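Local coordinates for protein berberine bridge enzyme-like 28 (Arabidopsis thaliana, PDB 5D79) that takes part in adaptation to salt stress as a secreted, FAD-dependent oxidoreductase of the berberine bridge enzyme-like family, at residues A380-I384 with F457-Y461; R268-W273 with K320-L324. One frame throughout, in Å; residues are numbered along the deposited sequence.

Interaction 1 of 2, residues A380-I384 with F457-Y461; sequences AIQEI and FMTPY
This is an apolar contact between a helix and the last turns of another, in the alpha/beta domain built on a seven-stranded antiparallel sheet, which corresponds to the substrate-binding domain of berberine bridge enzymes. Residues 380-384 belong to helix 378-388 and are regularly alpha-helical, with Ile384 N bonded to Ala380 O at 3.1 Å. The partner, 457-461, passes from helix 441-458 into a 3-10 segment at 459-461, in which Tyr461 N reaches Met458 O at 3.0 Å. CA atoms come nearest for Ala380 and Met458 (7.6 Å) and for Ile384 and Phe457 (8.5 Å), and 241 Å² is buried in all. Phe457, chi1 t, points its ring at the helix: Glu383 CG lies over one face in a CH-pi contact, 3.6 Å from the ring centroid, while Ala380 O meets the ring edge, 4.0 Å from Phe457 CE2. The carboxylate of Glu383 forms salt bridges with Arg386 and Arg387 of its own helix. Ile384, chi1 p, brings CG2 to 4.0 Å from Phe457 CD2. Met458, m at all three chi angles, folds its thioether in to set SD 3.8 Å from Ile384 CG2. Behind this face, Ile381 turns to helix 263-276. The small Ala380 makes a second CH-pi contact, its CB sitting over the face of Tyr461, 4.0 Å from that ring's centroid.

Interaction 2 of 2, residues R268-W273 with K320-L324; sequences RIIKKW and KFPEL
Residues 268-273 are regular alpha-helix within helix 263-276, with Trp273 N bonded to Ile269 O at 2.8 Å. Facing them, the chain leaves helix 310-320 at Phe321 (phi/psi -148/55) and turns through 322-324 with helical torsions, Leu324 N lying 3.3 Å from Phe321 O. The closest CA pairs are Ile269 with Glu323 (6.0 Å) and Trp273 with Phe321 (7.4 Å); 399 Å² is buried. Phe321, chi1 t, wedges its ring against the helix: CZ is 3.8 Å from Ile269 CG2 and 3.7 Å from Trp273 CB, and CE1 is 3.6 Å from Lys272 CG. Ile269 CG2 also meets Leu324 CD1 at 3.6 Å. At the more exposed side, the opposite charges of Lys272 and Glu323 lie side by side and could pair, but their modelled ends are too close to define a bond. Trp273 NE1 bonds to Ile286 O of the sheet, and Ile269 and Leu324 both touch Phe302. Such packing of a helix and a post-helical turn on an antiparallel sheet fits the layered alpha/beta substrate domain of this family.

From the N terminus, strand 253-260 leads into helix 263-276, where interaction 2 begins. It closes at 320-324, after strands 284-292 and 298-306 and helix 310-320, a loop of 46 residues. Only then does interaction 1 open on helix 378-388; it closes 72 intervening residues later at 457-461, where helix 441-458 gives way to a 3-10 segment, beyond strands 396-402 and 425-434. The two loops thus follow in series, neither nested nor crossed. Their centres are about 19 Å apart, yet they meet directly: Ile381 CD1 lies 3.5 Å from Lys271 CG, and Ile381 CG2 4.0 Å from Ile270 CG2, so helices 263-276 and 378-388 join both contacts into one layer.

Interaction 1 of 2, residues A380-I384 with F457-Y461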
loop_
_atom_site.group_PDB
_atom_site.type_symbol
_atom_site.label_atom_id
_atom_site.label_comp_id
_atom_site.label_asym_id
_atom_site.label_seq_id
_atom_site.Cartn_x
_atom_site.Cartn_y
_atom_site.Cartn_z
ATOM N N ALA A 380 -20.892 2.106 18.229
ATOM C CA ALA A 380 -20.079 1.445 17.222
ATOM C C ALA A 380 -18.687 1.153 17.772
ATOM O O ALA A 380 -18.120 0.078 17.543
ATOM C CB ALA A 380 -19.984 2.290 15.973
ATOM N N ILE A 381 -18.135 2.116 18.499
ATOM C CA ILE A 381 -16.790 1.978 19.048
ATOM C C ILE A 381 -16.700 0.816 20.050
ATOM O O ILE A 381 -15.729 0.047 20.048
ATOM C CB ILE A 381 -16.324 3.297 19.714
ATOM C CG1 ILE A 381 -16.278 4.411 18.676
ATOM C CG2 ILE A 381 -14.939 3.137 20.333
ATOM C CD1 ILE A 381 -16.330 5.782 19.277
ATOM N N GLN A 382 -17.717 0.674 20.890
ATOM C CA GLN A 382 -17.719 -0.392 21.883
ATOM C C GLN A 382 -17.804 -1.759 21.224
ATOM O O GLN A 382 -17.165 -2.703 21.667
ATOM C CB GLN A 382 -18.871 -0.205 22.867
ATOM C CG GLN A 382 -18.811 1.126 23.594
ATOM C CD GLN A 382 -19.954 1.312 24.559
ATOM O OE1 GLN A 382 -19.742 1.507 25.756
ATOM N NE2 GLN A 382 -21.181 1.249 24.046
ATOM N N GLU A 383 -18.581 -1.856 20.155
ATOM C CA GLU A 383 -18.785 -3.140 19.501
ATOM C C GLU A 383 -17.535 -3.628 18.793
ATOM O O GLU A 383 -17.213 -4.816 18.845
ATOM C CB GLU A 383 -19.940 -3.066 18.503
ATOM C CG GLU A 383 -20.077 -4.290 17.590
ATOM C CD GLU A 383 -20.431 -5.572 18.319
ATOM O OE1 GLU A 383 -20.773 -5.543 19.517
ATOM O OE2 GLU A 383 -20.374 -6.628 17.672
ATOM N N ILE A 384 -16.829 -2.727 18.122
ATOM C CA ILE A 384 -15.649 -3.158 17.388
ATOM C C ILE A 384 -14.531 -3.471 18.386
ATOM O O ILE A 384 -13.685 -4.324 18.123
ATOM C CB ILE A 384 -15.206 -2.117 16.318
ATOM C CG1 ILE A 384 -14.799 -0.787 16.943
ATOM C CG2 ILE A 384 -16.326 -1.895 15.290
ATOM C CD1 ILE A 384 -14.242 0.181 15.923
ATOM N N PHE A 457 -20.581 -5.145 9.924
ATOM C CA PHE A 457 -21.134 -4.395 11.027
ATOM C C PHE A 457 -20.984 -2.897 10.792
ATOM O O PHE A 457 -21.878 -2.120 11.132
ATOM C CB PHE A 457 -20.485 -4.759 12.362
ATOM C CG PHE A 457 -20.842 -3.793 13.456
ATOM C CD1 PHE A 457 -22.123 -3.791 14.001
ATOM C CD2 PHE A 457 -19.934 -2.841 13.889
ATOM C CE1 PHE A 457 -22.483 -2.880 14.980
ATOM C CE2 PHE A 457 -20.293 -1.925 14.868
ATOM C CZ PHE A 457 -21.573 -1.945 15.413
ATOM N N MET A 458 -19.863 -2.499 10.200
ATOM C CA MET A 458 -19.528 -1.078 10.067
ATOM C C MET A 458 -20.278 -0.365 8.940
ATOM O O MET A 458 -20.176 0.851 8.820
ATOM C CB MET A 458 -18.020 -0.914 9.854
ATOM C CG MET A 458 -17.188 -1.164 11.090
ATOM S SD MET A 458 -17.410 0.136 12.319
ATOM C CE MET A 458 -16.707 1.535 11.456
ATOM N N THR A 459 -21.021 -1.117 8.129
ATOM C CA THR A 459 -21.720 -0.578 6.958
ATOM C C THR A 459 -22.477 0.749 7.207
ATOM O O THR A 459 -22.221 1.734 6.517
ATOM C CB THR A 459 -22.710 -1.616 6.387
ATOM O OG1 THR A 459 -22.015 -2.830 6.068
ATOM C CG2 THR A 459 -23.402 -1.072 5.139
ATOM N N PRO A 460 -23.383 0.802 8.206
ATOM C CA PRO A 460 -24.141 2.048 8.341
ATOM C C PRO A 460 -23.335 3.273 8.760
ATOM O O PRO A 460 -23.897 4.352 8.772
ATOM C CB PRO A 460 -25.147 1.710 9.440
ATOM C CG PRO A 460 -24.444 0.729 10.276
ATOM C CD PRO A 460 -23.712 -0.134 9.298
ATOM N N TYR A 461 -22.062 3.111 9.103
ATOM C CA TYR A 461 -21.296 4.182 9.730
ATOM C C TYR A 461 -20.204 4.761 8.830
ATOM O O TYR A 461 -19.608 5.793 9.148
ATOM C CB TYR A 461 -20.666 3.674 11.026
ATOM C CG TYR A 461 -21.620 2.953 11.952
ATOM C CD1 TYR A 461 -22.699 3.621 12.512
ATOM C CD2 TYR A 461 -21.427 1.608 12.290
ATOM C CE1 TYR A 461 -23.574 2.978 13.369
ATOM C CE2 TYR A 461 -22.304 0.952 13.157
ATOM C CZ TYR A 461 -23.377 1.652 13.689
ATOM O OH TYR A 461 -24.266 1.051 14.548
#

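Interaction 2 of 2, residues R268-W273 with K320-L324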
loop_
_atom_site.group_PDB
_atom_site.type_symbol
_atom_site.label_atom_id
_atom_site.label_comp_id
_atom_site.label_asym_id
_atom_site.label_seq_id
_atom_site.Cartn_x
_atom_site.Cartn_y
_atom_site.Cartn_z
ATOM N N ARG A 268 -14.112 6.684 25.454
ATOM C CA ARG A 268 -14.292 8.115 25.694
ATOM C C ARG A 268 -13.325 8.970 24.865
ATOM O O ARG A 268 -13.711 9.970 24.247
ATOM C CB ARG A 268 -14.103 8.385 27.184
ATOM C CG ARG A 268 -14.344 9.805 27.636
ATOM C CD ARG A 268 -14.016 9.941 29.127
ATOM N NE ARG A 268 -12.648 9.514 29.408
ATOM C CZ ARG A 268 -11.584 10.292 29.249
ATOM N NH1 ARG A 268 -11.728 11.541 28.824
ATOM N NH2 ARG A 268 -10.375 9.825 29.516
ATOM N N ILE A 269 -12.068 8.541 24.859
ATOM C CA ILE A 269 -10.966 9.220 24.186
ATOM C C ILE A 269 -11.037 9.053 22.663
ATOM O O ILE A 269 -10.732 9.974 21.900
ATOM C CB ILE A 269 -9.616 8.684 24.725
ATOM C CG1 ILE A 269 -9.412 9.145 26.171
ATOM C CG2 ILE A 269 -8.455 9.097 23.839
ATOM C CD1 ILE A 269 -8.329 8.413 26.879
ATOM N N ILE A 270 -11.448 7.870 22.225
ATOM C CA ILE A 270 -11.619 7.608 20.801
ATOM C C ILE A 270 -12.735 8.494 20.212
ATOM O O ILE A 270 -12.586 9.049 19.119
ATOM C CB ILE A 270 -11.914 6.105 20.549
ATOM C CG1 ILE A 270 -10.660 5.254 20.868
ATOM C CG2 ILE A 270 -12.373 5.889 19.117
ATOM C CD1 ILE A 270 -10.918 3.773 21.214
ATOM N N LYS A 271 -13.835 8.643 20.950
ATOM C CA LYS A 271 -14.922 9.547 20.558
ATOM C C LYS A 271 -14.422 10.966 20.318
ATOM O O LYS A 271 -14.801 11.599 19.340
ATOM C CB LYS A 271 -16.023 9.572 21.619
ATOM C CG LYS A 271 -16.917 8.356 21.620
ATOM C CD LYS A 271 -18.160 8.614 22.455
ATOM C CE LYS A 271 -19.018 9.711 21.840
ATOM N NZ LYS A 271 -19.986 10.281 22.821
ATOM N N LYS A 272 -13.570 11.454 21.214
ATOM C CA LYS A 272 -12.973 12.778 21.082
ATOM C C LYS A 272 -11.962 12.843 19.931
ATOM O O LYS A 272 -11.908 13.843 19.215
ATOM C CB LYS A 272 -12.307 13.186 22.401
ATOM C CG LYS A 272 -11.360 14.369 22.298
ATOM C CD LYS A 272 -12.089 15.653 21.918
ATOM C CE LYS A 272 -11.135 16.844 21.829
ATOM N NZ LYS A 272 -10.657 17.285 23.168
ATOM N N TRP A 273 -11.167 11.786 19.755
ATOM C CA TRP A 273 -10.210 11.716 18.645
ATOM C C TRP A 273 -10.927 11.924 17.311
ATOM O O TRP A 273 -10.414 12.577 16.415
ATOM C CB TRP A 273 -9.466 10.373 18.659
ATOM C CG TRP A 273 -8.502 10.118 17.489
ATOM C CD1 TRP A 273 -7.166 10.403 17.451
ATOM C CD2 TRP A 273 -8.810 9.493 16.222
ATOM N NE1 TRP A 273 -6.627 10.009 16.240
ATOM C CE2 TRP A 273 -7.617 9.455 15.470
ATOM C CE3 TRP A 273 -9.988 8.989 15.646
ATOM C CZ2 TRP A 273 -7.563 8.931 14.177
ATOM C CZ3 TRP A 273 -9.929 8.464 14.360
ATOM C CH2 TRP A 273 -8.727 8.439 13.642
ATOM N N LYS A 320 -5.924 20.941 22.050
ATOM C CA LYS A 320 -6.834 20.288 21.113
ATOM C C LYS A 320 -7.305 18.886 21.556
ATOM O O LYS A 320 -8.365 18.418 21.125
ATOM C CB LYS A 320 -6.174 20.192 19.729
ATOM C CG LYS A 320 -5.823 21.528 19.068
ATOM C CD LYS A 320 -7.057 22.372 18.774
ATOM C CE LYS A 320 -6.899 23.174 17.480
ATOM N NZ LYS A 320 -6.918 22.338 16.232
ATOM N N PHE A 321 -6.531 18.224 22.412
ATOM C CA PHE A 321 -6.794 16.829 22.770
ATOM C C PHE A 321 -6.367 16.537 24.213
ATOM O O PHE A 321 -5.564 15.640 24.450
ATOM C CB PHE A 321 -6.044 15.904 21.792
ATOM C CG PHE A 321 -6.598 14.499 21.690
ATOM C CD1 PHE A 321 -7.663 14.080 22.470
ATOM C CD2 PHE A 321 -6.028 13.597 20.807
ATOM C CE1 PHE A 321 -8.159 12.795 22.363
ATOM C CE2 PHE A 321 -6.514 12.306 20.696
ATOM C CZ PHE A 321 -7.584 11.908 21.475
ATOM N N PRO A 322 -6.883 17.308 25.187
ATOM C CA PRO A 322 -6.379 17.093 26.544
ATOM C C PRO A 322 -6.893 15.801 27.158
ATOM O O PRO A 322 -6.396 15.389 28.198
ATOM C CB PRO A 322 -6.903 18.314 27.308
ATOM C CG PRO A 322 -8.127 18.692 26.609
ATOM C CD PRO A 322 -7.896 18.380 25.148
ATOM N N GLU A 323 -7.863 15.167 26.517
ATOM C CA GLU A 323 -8.421 13.919 27.021
ATOM C C GLU A 323 -7.431 12.758 26.896
ATOM O O GLU A 323 -7.534 11.767 27.616
ATOM C CB GLU A 323 -9.722 13.576 26.282
ATOM C CG GLU A 323 -10.882 14.532 26.559
ATOM C CD GLU A 323 -10.780 15.825 25.769
ATOM O OE1 GLU A 323 -10.087 15.821 24.735
ATOM O OE2 GLU A 323 -11.381 16.841 26.197
ATOM N N LEU A 324 -6.473 12.881 25.983
ATOM C CA LEU A 324 -5.458 11.848 25.805
ATOM C C LEU A 324 -4.527 11.759 27.018
ATOM O O LEU A 324 -4.040 10.685 27.353
ATOM C CB LEU A 324 -4.643 12.098 24.536
ATOM C CG LEU A 324 -3.897 10.829 24.118
ATOM C CD1 LEU A 324 -4.878 9.674 23.959
ATOM C CD2 LEU A 324 -3.061 11.003 22.860
#